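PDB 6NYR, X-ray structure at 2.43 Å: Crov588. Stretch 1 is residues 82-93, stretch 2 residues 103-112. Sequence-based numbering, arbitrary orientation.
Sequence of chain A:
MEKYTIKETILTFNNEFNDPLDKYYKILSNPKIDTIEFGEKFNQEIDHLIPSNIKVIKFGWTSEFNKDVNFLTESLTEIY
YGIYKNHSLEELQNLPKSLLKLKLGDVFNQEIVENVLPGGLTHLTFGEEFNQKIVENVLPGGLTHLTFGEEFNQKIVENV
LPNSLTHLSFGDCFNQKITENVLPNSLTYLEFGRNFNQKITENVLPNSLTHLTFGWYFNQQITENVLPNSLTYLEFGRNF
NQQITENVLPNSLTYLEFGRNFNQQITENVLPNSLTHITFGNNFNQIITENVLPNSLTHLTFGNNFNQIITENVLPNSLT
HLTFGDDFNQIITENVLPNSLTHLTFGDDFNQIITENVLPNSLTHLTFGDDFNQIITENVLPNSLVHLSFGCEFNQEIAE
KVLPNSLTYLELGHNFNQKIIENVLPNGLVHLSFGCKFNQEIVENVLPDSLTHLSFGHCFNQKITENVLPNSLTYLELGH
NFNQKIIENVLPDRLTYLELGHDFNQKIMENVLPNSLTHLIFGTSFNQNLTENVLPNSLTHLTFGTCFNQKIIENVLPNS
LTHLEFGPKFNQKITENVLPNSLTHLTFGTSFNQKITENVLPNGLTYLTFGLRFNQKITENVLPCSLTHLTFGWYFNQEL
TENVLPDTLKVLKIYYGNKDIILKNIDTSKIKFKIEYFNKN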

# COMPACT_ATOMS: atom_id res chain seq x y z
N GLY A 82 -14.51 21.80 -2.88
CA GLY A 82 -13.11 21.76 -3.21
C GLY A 82 -12.43 23.11 -3.15
O GLY A 82 -12.90 24.05 -2.50
N ILE A 83 -11.32 23.22 -3.88
CA ILE A 83 -10.37 24.30 -3.66
C ILE A 83 -10.84 25.63 -4.24
O ILE A 83 -10.49 26.69 -3.71
CB ILE A 83 -9.00 23.90 -4.25
CG1 ILE A 83 -7.91 24.89 -3.83
CG2 ILE A 83 -9.07 23.85 -5.78
CD1 ILE A 83 -7.48 24.73 -2.39
N TYR A 84 -11.62 25.60 -5.31
CA TYR A 84 -12.00 26.82 -6.01
C TYR A 84 -13.40 27.31 -5.66
O TYR A 84 -13.82 28.35 -6.17
CB TYR A 84 -11.88 26.60 -7.52
CG TYR A 84 -10.48 26.67 -8.08
CD1 TYR A 84 -9.64 27.75 -7.79
CD2 TYR A 84 -9.98 25.67 -8.90
CE1 TYR A 84 -8.36 27.83 -8.31
CE2 TYR A 84 -8.69 25.73 -9.42
CZ TYR A 84 -7.89 26.81 -9.12
OH TYR A 84 -6.62 26.87 -9.64
N LYS A 85 -14.12 26.60 -4.79
CA LYS A 85 -15.50 26.94 -4.49
C LYS A 85 -15.60 28.02 -3.43
O LYS A 85 -14.97 27.93 -2.37
CB LYS A 85 -16.26 25.69 -4.03
CG LYS A 85 -17.72 25.92 -3.68
CD LYS A 85 -18.53 26.39 -4.88
CE LYS A 85 -20.02 26.43 -4.57
NZ LYS A 85 -20.52 27.81 -4.26
N ASN A 86 -16.38 29.06 -3.72
CA ASN A 86 -16.73 30.11 -2.78
C ASN A 86 -18.17 29.94 -2.32
O ASN A 86 -18.93 29.12 -2.86
CB ASN A 86 -16.54 31.49 -3.43
CG ASN A 86 -16.33 32.59 -2.41
OD1 ASN A 86 -16.63 32.43 -1.23
ND2 ASN A 86 -15.82 33.73 -2.87
N HIS A 87 -18.55 30.71 -1.30
CA HIS A 87 -19.93 30.74 -0.86
C HIS A 87 -20.32 32.17 -0.49
O HIS A 87 -19.52 32.94 0.03
CB HIS A 87 -20.19 29.84 0.37
CG HIS A 87 -19.89 28.39 0.14
ND1 HIS A 87 -20.69 27.58 -0.63
CD2 HIS A 87 -18.88 27.62 0.59
CE1 HIS A 87 -20.18 26.36 -0.65
NE2 HIS A 87 -19.08 26.36 0.08
N SER A 88 -21.58 32.50 -0.76
CA SER A 88 -22.25 33.62 -0.10
C SER A 88 -23.02 33.08 1.11
O SER A 88 -23.33 31.88 1.18
CB SER A 88 -23.21 34.34 -1.05
OG SER A 88 -24.45 33.67 -1.12
N LEU A 89 -23.30 33.96 2.07
CA LEU A 89 -24.06 33.52 3.23
C LEU A 89 -25.47 33.10 2.85
O LEU A 89 -26.03 32.19 3.48
CB LEU A 89 -24.09 34.63 4.28
CG LEU A 89 -22.71 35.14 4.70
CD1 LEU A 89 -22.82 36.37 5.58
CD2 LEU A 89 -21.93 34.03 5.39
N GLU A 90 -26.07 33.75 1.85
CA GLU A 90 -27.32 33.27 1.29
C GLU A 90 -27.21 31.80 0.88
O GLU A 90 -28.07 30.98 1.23
CB GLU A 90 -27.72 34.13 0.08
CG GLU A 90 -28.93 33.58 -0.67
CD GLU A 90 -29.68 34.65 -1.45
OE1 GLU A 90 -30.12 35.64 -0.82
OE2 GLU A 90 -29.85 34.50 -2.67
N GLU A 91 -26.17 31.46 0.12
CA GLU A 91 -25.98 30.07 -0.29
C GLU A 91 -26.01 29.13 0.91
O GLU A 91 -26.67 28.08 0.88
CB GLU A 91 -24.66 29.92 -1.05
CG GLU A 91 -24.28 28.47 -1.33
CD GLU A 91 -23.35 28.32 -2.51
OE1 GLU A 91 -23.25 29.25 -3.34
OE2 GLU A 91 -22.71 27.25 -2.62
N LEU A 92 -25.30 29.48 1.98
CA LEU A 92 -25.25 28.60 3.15
C LEU A 92 -26.61 28.51 3.82
O LEU A 92 -27.01 27.44 4.30
CB LEU A 92 -24.20 29.10 4.14
CG LEU A 92 -22.78 29.24 3.59
CD1 LEU A 92 -21.82 29.65 4.70
CD2 LEU A 92 -22.33 27.96 2.91
N GLN A 93 -27.33 29.63 3.86
CA GLN A 93 -28.68 29.65 4.42
C GLN A 93 -29.64 28.81 3.58
O GLN A 93 -30.65 28.32 4.10
CB GLN A 93 -29.14 31.10 4.50
CG GLN A 93 -30.11 31.45 5.59
CD GLN A 93 -30.09 32.94 5.88
OE1 GLN A 93 -29.19 33.66 5.43
NE2 GLN A 93 -31.08 33.41 6.63
N LYS A 103 -18.28 20.05 4.18
CA LYS A 103 -17.01 20.75 4.05
C LYS A 103 -17.22 21.96 3.15
O LYS A 103 -17.66 21.81 2.00
CB LYS A 103 -15.90 19.87 3.48
CG LYS A 103 -14.58 20.64 3.37
CD LYS A 103 -13.51 19.87 2.62
CE LYS A 103 -12.29 20.76 2.35
NZ LYS A 103 -12.62 21.94 1.49
N LEU A 104 -16.93 23.15 3.67
CA LEU A 104 -17.06 24.37 2.90
C LEU A 104 -15.95 24.48 1.85
O LEU A 104 -14.88 23.88 1.98
CB LEU A 104 -16.99 25.58 3.83
CG LEU A 104 -18.10 25.66 4.88
CD1 LEU A 104 -17.79 26.72 5.92
CD2 LEU A 104 -19.44 25.93 4.21
N GLY A 105 -16.23 25.24 0.80
CA GLY A 105 -15.21 25.54 -0.18
C GLY A 105 -14.05 26.30 0.44
O GLY A 105 -14.19 26.99 1.45
N ASP A 106 -12.88 26.18 -0.19
CA ASP A 106 -11.67 26.75 0.37
C ASP A 106 -11.55 28.25 0.16
O ASP A 106 -10.75 28.90 0.85
CB ASP A 106 -10.44 26.05 -0.23
CG ASP A 106 -10.33 24.60 0.22
OD1 ASP A 106 -10.73 24.29 1.36
OD2 ASP A 106 -9.85 23.77 -0.58
N VAL A 107 -12.31 28.83 -0.77
CA VAL A 107 -12.27 30.28 -0.93
C VAL A 107 -13.06 30.97 0.18
O VAL A 107 -12.70 32.08 0.60
CB VAL A 107 -12.81 30.70 -2.30
CG1 VAL A 107 -12.85 32.22 -2.42
CG2 VAL A 107 -11.97 30.10 -3.42
N PHE A 108 -14.13 30.35 0.66
CA PHE A 108 -15.03 31.02 1.59
C PHE A 108 -14.27 31.60 2.77
O PHE A 108 -13.47 30.91 3.41
CB PHE A 108 -16.09 30.05 2.09
CG PHE A 108 -17.08 30.67 3.02
CD1 PHE A 108 -18.03 31.56 2.54
CD2 PHE A 108 -17.07 30.38 4.37
CE1 PHE A 108 -18.95 32.14 3.39
CE2 PHE A 108 -17.99 30.96 5.23
CZ PHE A 108 -18.93 31.84 4.74
N ASN A 109 -14.53 32.87 3.06
CA ASN A 109 -13.83 33.56 4.13
C ASN A 109 -14.64 34.77 4.58
O ASN A 109 -14.15 35.90 4.55
CB ASN A 109 -12.44 33.97 3.67
CG ASN A 109 -11.60 34.51 4.80
OD1 ASN A 109 -11.88 34.26 5.97
ND2 ASN A 109 -10.57 35.27 4.47
N GLN A 110 -15.89 34.53 4.99
CA GLN A 110 -16.76 35.57 5.50
C GLN A 110 -17.31 35.12 6.85
O GLN A 110 -17.49 33.93 7.10
CB GLN A 110 -17.93 35.87 4.56
CG GLN A 110 -17.53 36.42 3.22
CD GLN A 110 -18.69 36.40 2.24
OE1 GLN A 110 -19.72 37.04 2.45
NE2 GLN A 110 -18.53 35.64 1.16
N GLU A 111 -17.60 36.09 7.71
CA GLU A 111 -18.07 35.79 9.06
C GLU A 111 -19.43 35.12 8.99
O GLU A 111 -20.38 35.68 8.44
CB GLU A 111 -18.12 37.07 9.89
CG GLU A 111 -18.50 36.85 11.33
CD GLU A 111 -18.13 38.04 12.20
OE1 GLU A 111 -17.25 38.82 11.80
OE2 GLU A 111 -18.72 38.18 13.30
N ILE A 112 -19.52 33.90 9.53
CA ILE A 112 -20.79 33.19 9.65
C ILE A 112 -21.44 33.61 10.96
O ILE A 112 -20.84 33.47 12.03
CB ILE A 112 -20.59 31.67 9.60
CG1 ILE A 112 -20.03 31.24 8.25
CG2 ILE A 112 -21.91 30.96 9.90
CD1 ILE A 112 -19.66 29.77 8.18

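Three hydrogen bonds cross this contact, and in each of them the donor is a backbone NH of the second stretch. Asp106 N gives to Gly82 O at 3.1 Å and Val107 N to Lys85 O at 3.2 Å, so two consecutive amides meet carbonyls three residues apart where the first chain turns. The third acceptor is a side chain: Gly105 N points almost straight at His87 NE2, 3.1 Å away with an angle of 170° at the hydrogen. His87 NE2 therefore accepts, while at the other side of the ring ND1 donates, weakly, to Glu91 OE2 at 2.9 Å. With both nitrogens engaged, the ring links the loop amide of Gly105 to Glu91 in the first turn of the helix.

Glycine at 105 is a steric rule of this backbone pairing. Its CA lies 3.3 Å from Lys85 O and 3.6 Å from Gly82 O, both CA-H...O contacts, and an ideal CB would fall 2.1 Å from Lys85 O, a clash. The close approach of the two chains, with the CA atoms of Lys85 and Gly105 only 4.5 Å apart, depends on that absence.

Both salt bridges lie within a stretch; none crosses the contact. Lys85 NZ forms a salt bridge with Glu91 OE2 at 2.8 Å and a very short hydrogen bond, 2.5 Å, to Asn86 O; Glu91 OE2 thus serves both Lys85 and His87. In the second stretch, Lys103 NZ bridges to Asp106 OD1 at 3.0 Å and also donates to Leu104 O at 3.0 Å. Ser88 starts the helix as its N-cap, its OG accepting at 3.1 Å from the N of Glu91, the same residue whose side chain meets Lys85 and His87. Just ahead of it, Asn86 OD1 accepts from His87 N at 2.6 Å, a local bond between neighbouring residues.

The aromatic pair joins the polar and apolar halves of the contact. His87 turns its edge toward the face of Phe108 in an offset arrangement, with centroids 5.9 Å apart and planes at 67°. The edge of the Phe108 ring in turn meets His87 O, 3.2 Å from its CD1.

The remaining packing is apolar, and Leu92 has the most partners in it. Leu92 CD1 reaches Phe108 CZ at 3.6 Å, and Leu89 CD2 comes to the same CZ at 3.8 Å. Three residues apart on the helix, the two leucines converge on one ring atom. Leu92 also spans two neighbours of the ring, with its CD2 3.8 Å from Leu104 CD2 and its CD1 4.1 Å from Ile112 CD1.

Proximity alone does not make a bond here. Gln110 NE2 sits 3.1 Å from His87 O, yet the angle is poor and no hydrogen bond forms. The contact reads as bonds from backbone amides at one end and leucine packing at the other, with His87 taking part in the first and touching Phe108, which the leucines pack against.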